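Local coordinates for protein transcriptional regulator (NtrC family) (Aquifex aeolicus, PDB 3DZD) that probably activates transcription by sigma54 RNA polymerase, using an AAA+ ATPase domain whose activity answers to a response-regulator receiver domain, at residues 1-7 against 25-31; 43-47 against 115-119; 213-219 against 250-254. All coordinates share one frame; numbering follows the deposited sequence.

Interaction 1 (1-7 against 25-31)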
loop_
_atom_site.group_PDB
_atom_site.type_symbol
_atom_site.label_atom_id
_atom_site.label_comp_id
_atom_site.label_asym_id
_atom_site.label_seq_id
_atom_site.Cartn_x
_atom_site.Cartn_y
_atom_site.Cartn_z
ATOM N N LYS A 1 23.293 0.260 -4.827
ATOM C CA LYS A 1 23.239 -0.374 -3.516
ATOM C C LYS A 1 24.511 -0.087 -2.734
ATOM O O LYS A 1 25.465 -0.864 -2.788
ATOM C CB LYS A 1 23.085 -1.888 -3.662
ATOM C CG LYS A 1 21.835 -2.332 -4.386
ATOM C CD LYS A 1 20.647 -2.405 -3.449
ATOM C CE LYS A 1 19.391 -2.777 -4.214
ATOM N NZ LYS A 1 19.661 -3.882 -5.175
ATOM N N ARG A 2 24.525 1.020 -2.000
ATOM C CA ARG A 2 25.709 1.397 -1.235
ATOM C C ARG A 2 25.714 0.839 0.185
ATOM O O ARG A 2 24.664 0.640 0.789
ATOM C CB ARG A 2 25.861 2.912 -1.191
ATOM C CG ARG A 2 26.227 3.525 -2.521
ATOM C CD ARG A 2 26.834 4.892 -2.318
ATOM N NE ARG A 2 27.104 5.585 -3.575
ATOM C CZ ARG A 2 28.025 5.209 -4.456
ATOM N NH1 ARG A 2 28.763 4.126 -4.239
ATOM N NH2 ARG A 2 28.201 5.912 -5.567
ATOM N N VAL A 3 26.910 0.577 0.706
ATOM C CA VAL A 3 27.067 0.106 2.078
ATOM C C VAL A 3 28.305 0.734 2.693
ATOM O O VAL A 3 29.400 0.570 2.171
ATOM C CB VAL A 3 27.209 -1.432 2.145
ATOM C CG1 VAL A 3 27.407 -1.895 3.587
ATOM C CG2 VAL A 3 25.995 -2.109 1.522
ATOM N N LEU A 4 28.134 1.463 3.791
ATOM C CA LEU A 4 29.283 2.059 4.466
ATOM C C LEU A 4 29.729 1.156 5.598
ATOM O O LEU A 4 28.932 0.806 6.468
ATOM C CB LEU A 4 28.957 3.456 5.014
ATOM C CG LEU A 4 30.033 4.104 5.901
ATOM C CD1 LEU A 4 31.287 4.459 5.103
ATOM C CD2 LEU A 4 29.492 5.333 6.618
ATOM N N VAL A 5 31.003 0.777 5.572
ATOM C CA VAL A 5 31.585 -0.076 6.601
ATOM C C VAL A 5 32.522 0.732 7.487
ATOM O O VAL A 5 33.563 1.211 7.028
ATOM C CB VAL A 5 32.365 -1.257 5.993
ATOM C CG1 VAL A 5 32.914 -2.143 7.102
ATOM C CG2 VAL A 5 31.472 -2.070 5.073
ATOM N N VAL A 6 32.133 0.889 8.751
ATOM C CA VAL A 6 32.911 1.642 9.729
ATOM C C VAL A 6 33.593 0.709 10.733
ATOM O O VAL A 6 32.920 0.062 11.541
ATOM C CB VAL A 6 32.019 2.618 10.511
ATOM C CG1 VAL A 6 32.869 3.527 11.372
ATOM C CG2 VAL A 6 31.163 3.433 9.555
ATOM N N ASP A 7 34.924 0.646 10.691
ATOM C CA ASP A 7 35.669 -0.246 11.578
ATOM C C ASP A 7 37.152 0.100 11.659
ATOM O O ASP A 7 37.739 0.617 10.711
ATOM C CB ASP A 7 35.496 -1.714 11.154
ATOM C CG ASP A 7 35.836 -2.699 12.278
ATOM O OD1 ASP A 7 34.936 -3.434 12.731
ATOM O OD2 ASP A 7 37.000 -2.747 12.713
ATOM N N TYR A 25 27.186 -5.348 -4.295
ATOM C CA TYR A 25 27.067 -4.106 -3.537
ATOM C C TYR A 25 28.274 -3.228 -3.792
ATOM O O TYR A 25 29.369 -3.721 -4.059
ATOM C CB TYR A 25 26.919 -4.360 -2.034
ATOM C CG TYR A 25 25.821 -5.328 -1.675
ATOM C CD1 TYR A 25 24.503 -4.905 -1.563
ATOM C CD2 TYR A 25 26.108 -6.669 -1.440
ATOM C CE1 TYR A 25 23.494 -5.796 -1.234
ATOM C CE2 TYR A 25 25.113 -7.567 -1.112
ATOM C CZ TYR A 25 23.810 -7.129 -1.011
ATOM O OH TYR A 25 22.826 -8.032 -0.675
ATOM N N HIS A 26 28.070 -1.924 -3.708
ATOM C CA HIS A 26 29.163 -0.984 -3.877
ATOM C C HIS A 26 29.564 -0.414 -2.508
ATOM O O HIS A 26 28.964 0.542 -2.021
ATOM C CB HIS A 26 28.777 0.102 -4.894
ATOM C CG HIS A 26 28.615 -0.415 -6.297
ATOM N ND1 HIS A 26 27.613 -1.291 -6.661
ATOM C CD2 HIS A 26 29.330 -0.180 -7.425
ATOM C CE1 HIS A 26 27.719 -1.577 -7.947
ATOM N NE2 HIS A 26 28.753 -0.916 -8.434
ATOM N N PRO A 27 30.582 -1.028 -1.878
ATOM C CA PRO A 27 31.036 -0.702 -0.521
ATOM C C PRO A 27 31.880 0.563 -0.460
ATOM O O PRO A 27 32.547 0.920 -1.437
ATOM C CB PRO A 27 31.944 -1.883 -0.151
ATOM C CG PRO A 27 31.977 -2.790 -1.340
ATOM C CD PRO A 27 31.443 -2.039 -2.509
ATOM N N ASP A 28 31.849 1.215 0.699
ATOM C CA ASP A 28 32.799 2.259 1.054
ATOM C C ASP A 28 33.188 1.992 2.500
ATOM O O ASP A 28 32.487 1.268 3.196
ATOM C CB ASP A 28 32.164 3.639 0.919
ATOM C CG ASP A 28 33.193 4.748 0.780
ATOM O OD1 ASP A 28 34.405 4.488 0.979
ATOM O OD2 ASP A 28 32.784 5.890 0.472
ATOM N N THR A 29 34.300 2.558 2.955
ATOM C CA THR A 29 34.775 2.287 4.307
ATOM C C THR A 29 35.252 3.546 5.014
ATOM O O THR A 29 35.838 4.429 4.397
ATOM C CB THR A 29 35.918 1.257 4.306
ATOM O OG1 THR A 29 37.038 1.784 3.590
ATOM C CG2 THR A 29 35.476 -0.032 3.642
ATOM N N ALA A 30 34.984 3.618 6.313
ATOM C CA ALA A 30 35.500 4.683 7.162
ATOM C C ALA A 30 36.254 4.059 8.328
ATOM O O ALA A 30 35.759 3.134 8.971
ATOM C CB ALA A 30 34.376 5.557 7.667
ATOM N N LYS A 31 37.450 4.561 8.601
ATOM C CA LYS A 31 38.316 3.947 9.599
ATOM C C LYS A 31 38.247 4.657 10.950
ATOM O O LYS A 31 38.817 4.191 11.936
ATOM C CB LYS A 31 39.753 3.895 9.080
ATOM C CG LYS A 31 39.892 3.133 7.769
ATOM C CD LYS A 31 41.250 3.370 7.119
ATOM C CE LYS A 31 41.352 2.693 5.754
ATOM N NZ LYS A 31 42.674 2.945 5.102
HETATM O O HOH W 1 29.678 3.075 -1.909
#
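Val5 lies between Asp28 and Ala30 of the neighbouring parallel strand and bonds to both: its N donates to Asp28 O at 2.8 Å, and its O accepts from Ala30 N at 2.9 Å. Val3 bonds likewise to His26 and Asp28, though its bond from N to His26 O is weak; Lys1 accepts with its O and Asp7 donates with its N. Helix 10-22 joins the strands, making the first beta-alpha-beta unit of a CheY-like receiver fold. Arg2, on the inner strand, sends its side chain over the face shared with His26. With CG anti to the carbonyl carbon (chi1 -69°), its CB lies 4.0 Å from His26 O, and CG runs past the same oxygen at 4.1 Å. CD packs 3.4 Å from a water, and NE passes against the Leu43 side chain. At the tip, NH1 gives a 2.7 Å hydrogen bond to that water, which donates to His26 O at 2.6 Å, while NH2 forms a salt bridge with Glu261 of the second subunit. The guanidinium stands 86° from the His26 ring plane. Backbone bonds thus fix the pairing, the water ties Arg2 to His26, and the Glu261 carboxylate probably balances the arginine's charge.

Interaction 2 (43-47 against 115-119)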
loop_
_atom_site.group_PDB
_atom_site.type_symbol
_atom_site.label_atom_id
_atom_site.label_comp_id
_atom_site.label_asym_id
_atom_site.label_seq_id
_atom_site.Cartn_x
_atom_site.Cartn_y
_atom_site.Cartn_z
ATOM N N LEU A 43 27.047 11.684 1.481
ATOM C CA LEU A 43 26.361 10.737 0.616
ATOM C C LEU A 43 25.471 9.794 1.427
ATOM O O LEU A 43 25.775 9.462 2.574
ATOM C CB LEU A 43 27.389 9.965 -0.213
ATOM C CG LEU A 43 27.043 8.595 -0.800
ATOM C CD1 LEU A 43 25.941 8.694 -1.852
ATOM C CD2 LEU A 43 28.294 7.963 -1.393
ATOM N N PHE A 44 24.355 9.382 0.840
ATOM C CA PHE A 44 23.419 8.524 1.554
ATOM C C PHE A 44 23.710 7.034 1.381
ATOM O O PHE A 44 23.707 6.516 0.263
ATOM C CB PHE A 44 21.976 8.812 1.140
ATOM C CG PHE A 44 20.983 7.895 1.790
ATOM C CD1 PHE A 44 20.659 8.045 3.126
ATOM C CD2 PHE A 44 20.404 6.861 1.076
ATOM C CE1 PHE A 44 19.766 7.201 3.732
ATOM C CE2 PHE A 44 19.507 6.009 1.681
ATOM C CZ PHE A 44 19.185 6.180 3.013
ATOM N N PHE A 45 23.965 6.355 2.498
ATOM C CA PHE A 45 24.105 4.902 2.505
ATOM C C PHE A 45 22.854 4.291 3.108
ATOM O O PHE A 45 22.554 4.539 4.269
ATOM C CB PHE A 45 25.311 4.471 3.337
ATOM C CG PHE A 45 26.620 5.006 2.836
ATOM C CD1 PHE A 45 27.306 4.357 1.821
ATOM C CD2 PHE A 45 27.175 6.147 3.393
ATOM C CE1 PHE A 45 28.516 4.843 1.363
ATOM C CE2 PHE A 45 28.384 6.641 2.941
ATOM C CZ PHE A 45 29.057 5.987 1.926
ATOM N N PRO A 46 22.117 3.493 2.321
ATOM C CA PRO A 46 20.946 2.778 2.838
ATOM C C PRO A 46 21.325 1.916 4.038
ATOM O O PRO A 46 20.561 1.817 5.002
ATOM C CB PRO A 46 20.538 1.876 1.668
ATOM C CG PRO A 46 21.091 2.533 0.463
ATOM C CD PRO A 46 22.346 3.233 0.890
ATOM N N VAL A 47 22.498 1.294 3.976
ATOM C CA VAL A 47 22.941 0.400 5.040
ATOM C C VAL A 47 24.314 0.802 5.568
ATOM O O VAL A 47 25.248 1.025 4.803
ATOM C CB VAL A 47 23.003 -1.061 4.557
ATOM C CG1 VAL A 47 23.641 -1.948 5.613
ATOM C CG2 VAL A 47 21.608 -1.557 4.172
ATOM N N ALA A 115 19.013 -6.322 5.921
ATOM C CA ALA A 115 19.155 -4.877 6.109
ATOM C C ALA A 115 18.572 -4.098 4.922
ATOM O O ALA A 115 17.885 -3.101 5.106
ATOM C CB ALA A 115 20.607 -4.492 6.340
ATOM N N PHE A 116 18.836 -4.554 3.704
ATOM C CA PHE A 116 18.307 -3.855 2.544
ATOM C C PHE A 116 16.794 -4.008 2.418
ATOM O O PHE A 116 16.117 -3.075 2.016
ATOM C CB PHE A 116 19.016 -4.265 1.244
ATOM C CG PHE A 116 20.268 -3.473 0.963
ATOM C CD1 PHE A 116 20.191 -2.168 0.508
ATOM C CD2 PHE A 116 21.528 -4.038 1.156
ATOM C CE1 PHE A 116 21.351 -1.434 0.256
ATOM C CE2 PHE A 116 22.690 -3.312 0.901
ATOM C CZ PHE A 116 22.605 -2.014 0.455
ATOM N N GLU A 117 16.250 -5.167 2.761
ATOM C CA GLU A 117 14.808 -5.289 2.664
ATOM C C GLU A 117 14.119 -4.536 3.804
ATOM O O GLU A 117 12.952 -4.188 3.707
ATOM C CB GLU A 117 14.342 -6.745 2.538
ATOM C CG GLU A 117 14.719 -7.666 3.675
ATOM C CD GLU A 117 14.369 -9.122 3.373
ATOM O OE1 GLU A 117 15.065 -9.744 2.538
ATOM O OE2 GLU A 117 13.401 -9.637 3.974
ATOM N N GLU A 118 14.852 -4.260 4.874
ATOM C CA GLU A 118 14.319 -3.412 5.926
ATOM C C GLU A 118 14.300 -1.975 5.413
ATOM O O GLU A 118 13.377 -1.207 5.686
ATOM C CB GLU A 118 15.186 -3.512 7.180
ATOM C CG GLU A 118 14.952 -2.399 8.180
ATOM C CD GLU A 118 13.701 -2.622 9.000
ATOM O OE1 GLU A 118 13.118 -3.725 8.900
ATOM O OE2 GLU A 118 13.316 -1.698 9.759
ATOM N N TYR A 119 15.343 -1.617 4.672
ATOM C CA TYR A 119 15.425 -0.303 4.076
ATOM C C TYR A 119 14.317 -0.124 3.042
ATOM O O TYR A 119 13.640 0.894 3.016
ATOM C CB TYR A 119 16.787 -0.102 3.423
ATOM C CG TYR A 119 16.792 1.030 2.438
ATOM C CD1 TYR A 119 16.741 2.347 2.869
ATOM C CD2 TYR A 119 16.828 0.784 1.071
ATOM C CE1 TYR A 119 16.740 3.389 1.968
ATOM C CE2 TYR A 119 16.828 1.813 0.162
ATOM C CZ TYR A 119 16.778 3.117 0.610
ATOM O OH TYR A 119 16.767 4.152 -0.303
#
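Pro46 and Val47 pass beside the last turn of helix 105-119 with no hydrogen bond between the backbones, the CA of Pro46 coming within 6.4 Å of the CA of Tyr119. Two aliphatic groups each settle on an aromatic face. Val47 CG2 stands 3.7 Å from the centroid of the Phe116 ring, only 3° off its normal, and the same methyl touches Ala115 CB at 3.8 Å. Pro46 CB does likewise over Tyr119, 3.8 Å from that ring's centroid and 5° from the normal. Val47 on Phe116 and Pro46 on Tyr119 are thus both CH-pi contacts. Pro46 CB also meets Phe116 CE1 at 3.7 Å, so one methylene is shared by two rings. Tyr119 CG is anti to the backbone N (chi1 162°), which carries the ring out over the proline and brings its CE1 to the edge of Phe44, 3.8 Å from CE2. Replacing Tyr119 by an alanine is likely to strip Pro46 CB of its aromatic cover and leave the edge of Phe44 without its neighbour on the helix. Phe44 also packs on Gln258 of the second subunit. Lacking any polar bond across it, this contact between the loop leading into strand 47-51 and the closing helix of the receiver domain depends on apolar packing against ring faces and the edge of Phe44.

Interaction 3 (213-219 against 250-254)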
loop_
_atom_site.group_PDB
_atom_site.type_symbol
_atom_site.label_atom_id
_atom_site.label_comp_id
_atom_site.label_asym_id
_atom_site.label_seq_id
_atom_site.Cartn_x
_atom_site.Cartn_y
_atom_site.Cartn_z
ATOM N N ARG A 213 -4.337 -20.930 -3.989
ATOM C CA ARG A 213 -4.787 -20.366 -2.721
ATOM C C ARG A 213 -4.909 -18.844 -2.752
ATOM O O ARG A 213 -4.072 -18.155 -3.337
ATOM C CB ARG A 213 -3.849 -20.783 -1.590
ATOM C CG ARG A 213 -4.418 -20.533 -0.208
ATOM C CD ARG A 213 -3.326 -20.236 0.793
ATOM N NE ARG A 213 -2.613 -19.014 0.439
ATOM C CZ ARG A 213 -1.585 -18.527 1.122
ATOM N NH1 ARG A 213 -1.148 -19.162 2.200
ATOM N NH2 ARG A 213 -0.992 -17.411 0.725
ATOM N N LYS A 214 -5.958 -18.333 -2.113
ATOM C CA LYS A 214 -6.182 -16.894 -2.000
ATOM C C LYS A 214 -6.614 -16.533 -0.579
ATOM O O LYS A 214 -7.481 -17.184 0.001
ATOM C CB LYS A 214 -7.241 -16.425 -3.003
ATOM C CG LYS A 214 -7.416 -14.907 -3.058
ATOM C CD LYS A 214 -8.793 -14.501 -3.593
ATOM C CE LYS A 214 -9.922 -14.895 -2.634
ATOM N NZ LYS A 214 -11.271 -14.528 -3.160
ATOM N N LYS A 215 -6.005 -15.489 -0.027
ATOM C CA LYS A 215 -6.302 -15.056 1.338
ATOM C C LYS A 215 -7.623 -14.287 1.404
ATOM O O LYS A 215 -7.910 -13.442 0.552
ATOM C CB LYS A 215 -5.174 -14.171 1.875
ATOM C CG LYS A 215 -3.788 -14.589 1.438
ATOM C CD LYS A 215 -2.717 -13.646 1.973
ATOM C CE LYS A 215 -2.270 -14.037 3.376
ATOM N NZ LYS A 215 -0.883 -13.569 3.681
ATOM N N GLY A 216 -8.423 -14.575 2.423
ATOM C CA GLY A 216 -9.660 -13.847 2.629
ATOM C C GLY A 216 -9.415 -12.490 3.259
ATOM O O GLY A 216 -8.345 -12.241 3.821
ATOM N N LYS A 217 -10.408 -11.612 3.159
ATOM C CA LYS A 217 -10.336 -10.286 3.756
ATOM C C LYS A 217 -10.171 -10.379 5.276
ATOM O O LYS A 217 -9.488 -9.557 5.886
ATOM C CB LYS A 217 -11.600 -9.485 3.429
ATOM C CG LYS A 217 -11.952 -9.438 1.960
ATOM C CD LYS A 217 -11.221 -8.315 1.239
ATOM C CE LYS A 217 -12.017 -7.817 0.034
ATOM N NZ LYS A 217 -11.372 -6.648 -0.623
ATOM N N LEU A 218 -10.809 -11.367 5.892
ATOM C CA LEU A 218 -10.644 -11.557 7.332
ATOM C C LEU A 218 -9.156 -11.556 7.677
ATOM O O LEU A 218 -8.708 -10.829 8.560
ATOM C CB LEU A 218 -11.293 -12.864 7.793
ATOM C CG LEU A 218 -12.810 -12.837 7.971
ATOM C CD1 LEU A 218 -13.403 -14.238 7.928
ATOM C CD2 LEU A 218 -13.156 -12.143 9.269
ATOM N N GLU A 219 -8.400 -12.357 6.936
ATOM C CA GLU A 219 -6.968 -12.513 7.133
ATOM C C GLU A 219 -6.166 -11.268 6.747
ATOM O O GLU A 219 -5.162 -10.945 7.383
ATOM C CB GLU A 219 -6.498 -13.705 6.307
ATOM C CG GLU A 219 -5.049 -14.061 6.466
ATOM C CD GLU A 219 -4.720 -15.350 5.745
ATOM O OE1 GLU A 219 -5.659 -15.965 5.193
ATOM O OE2 GLU A 219 -3.533 -15.747 5.733
ATOM N N SER A 250 -11.302 -17.122 15.501
ATOM C CA SER A 250 -10.604 -17.881 14.469
ATOM C C SER A 250 -11.555 -18.287 13.343
ATOM O O SER A 250 -12.769 -18.126 13.454
ATOM C CB SER A 250 -9.911 -19.112 15.061
ATOM O OG SER A 250 -10.848 -20.018 15.614
ATOM N N PHE A 251 -10.997 -18.800 12.255
ATOM C CA PHE A 251 -11.805 -19.316 11.159
ATOM C C PHE A 251 -10.976 -20.248 10.279
ATOM O O PHE A 251 -9.799 -20.490 10.541
ATOM C CB PHE A 251 -12.363 -18.173 10.308
ATOM C CG PHE A 251 -11.351 -17.548 9.402
ATOM C CD1 PHE A 251 -11.180 -18.015 8.109
ATOM C CD2 PHE A 251 -10.564 -16.502 9.844
ATOM C CE1 PHE A 251 -10.242 -17.452 7.274
ATOM C CE2 PHE A 251 -9.618 -15.927 9.011
ATOM C CZ PHE A 251 -9.458 -16.399 7.725
ATOM N N THR A 252 -11.595 -20.763 9.226
ATOM C CA THR A 252 -10.892 -21.599 8.270
ATOM C C THR A 252 -11.253 -21.136 6.869
ATOM O O THR A 252 -12.297 -20.518 6.669
ATOM C CB THR A 252 -11.268 -23.073 8.450
ATOM O OG1 THR A 252 -12.691 -23.216 8.358
ATOM C CG2 THR A 252 -10.812 -23.566 9.814
ATOM N N ARG A 253 -10.387 -21.410 5.903
ATOM C CA ARG A 253 -10.682 -21.037 4.528
ATOM C C ARG A 253 -11.754 -21.946 3.936
ATOM O O ARG A 253 -12.155 -22.942 4.550
ATOM C CB ARG A 253 -9.421 -21.094 3.676
ATOM C CG ARG A 253 -8.369 -20.066 4.070
ATOM C CD ARG A 253 -7.282 -19.993 3.021
ATOM N NE ARG A 253 -6.321 -18.923 3.265
ATOM C CZ ARG A 253 -5.201 -19.071 3.965
ATOM N NH1 ARG A 253 -4.905 -20.246 4.510
ATOM N NH2 ARG A 253 -4.377 -18.043 4.124
ATOM N N LEU A 254 -12.235 -21.584 2.753
ATOM C CA LEU A 254 -13.112 -22.468 2.000
ATOM C C LEU A 254 -12.264 -23.593 1.427
ATOM O O LEU A 254 -11.394 -23.362 0.584
ATOM C CB LEU A 254 -13.821 -21.717 0.867
ATOM C CG LEU A 254 -14.772 -20.576 1.241
ATOM C CD1 LEU A 254 -15.527 -20.093 0.006
ATOM C CD2 LEU A 254 -15.743 -20.987 2.358
#
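Two side chains chiefly meet Arg253, one lying over its guanidinium and the other approaching obliquely. Arg213 lies over it, the two guanidinium groups stacked with their planes 23° apart and their centres 4.6 Å apart, and Arg213 CD sits over the middle of the Arg253 group, 3.9 Å from CZ. Arg213 is poorly ordered; its NH1 pairs with Asp72 of the second subunit. Glu219 comes at a slant, its carboxylate turned 50° from the Arg253 plane. OE1 forms a salt bridge with Arg253 NH2 at 2.7 Å, and OE2 lies 2.9 Å from the same nitrogen. Lys215 completes a salt-bridge network, its NZ making a long ion pair with Glu219 OE2, 4.0 Å away. Both segments belong to the AAA+ sigma-54 interaction domain: Leu218 and Glu219 lie on the short helix 217-220, and Phe251 on a strand paired antiparallel with 260-261. Where Phe251 meets the helix, the contact is apolar. Leu218 CD1 sits 4.1 Å from the centroid of the Phe251 ring, 10° off its normal, a CH-pi contact, while Leu218 CB touches Phe251 CE2 at 3.7 Å. Glu219 CB approaches the ring edge, 4.2 Å from Phe251 CZ.

From the N terminus, interaction 1 closes first, bringing strand 26-30 parallel to 2-6 through the crossover helix 10-22. Interaction 2 opens afterwards and closes a longer loop, holding the receiver domain's last helix against the loop leading into strand 47-51. The two touch: Leu4 N probably bonds to Val47 O, and Tyr25 packs against Phe116, so sheet and closing helix share one core. Interaction 3 follows in series in the AAA+ domain, its centre about 34 Å from that of interaction 2. None of the three loops nests within or crosses another. Each contact meets the second subunit, so the dimer links receiver and ATPase domains between chains.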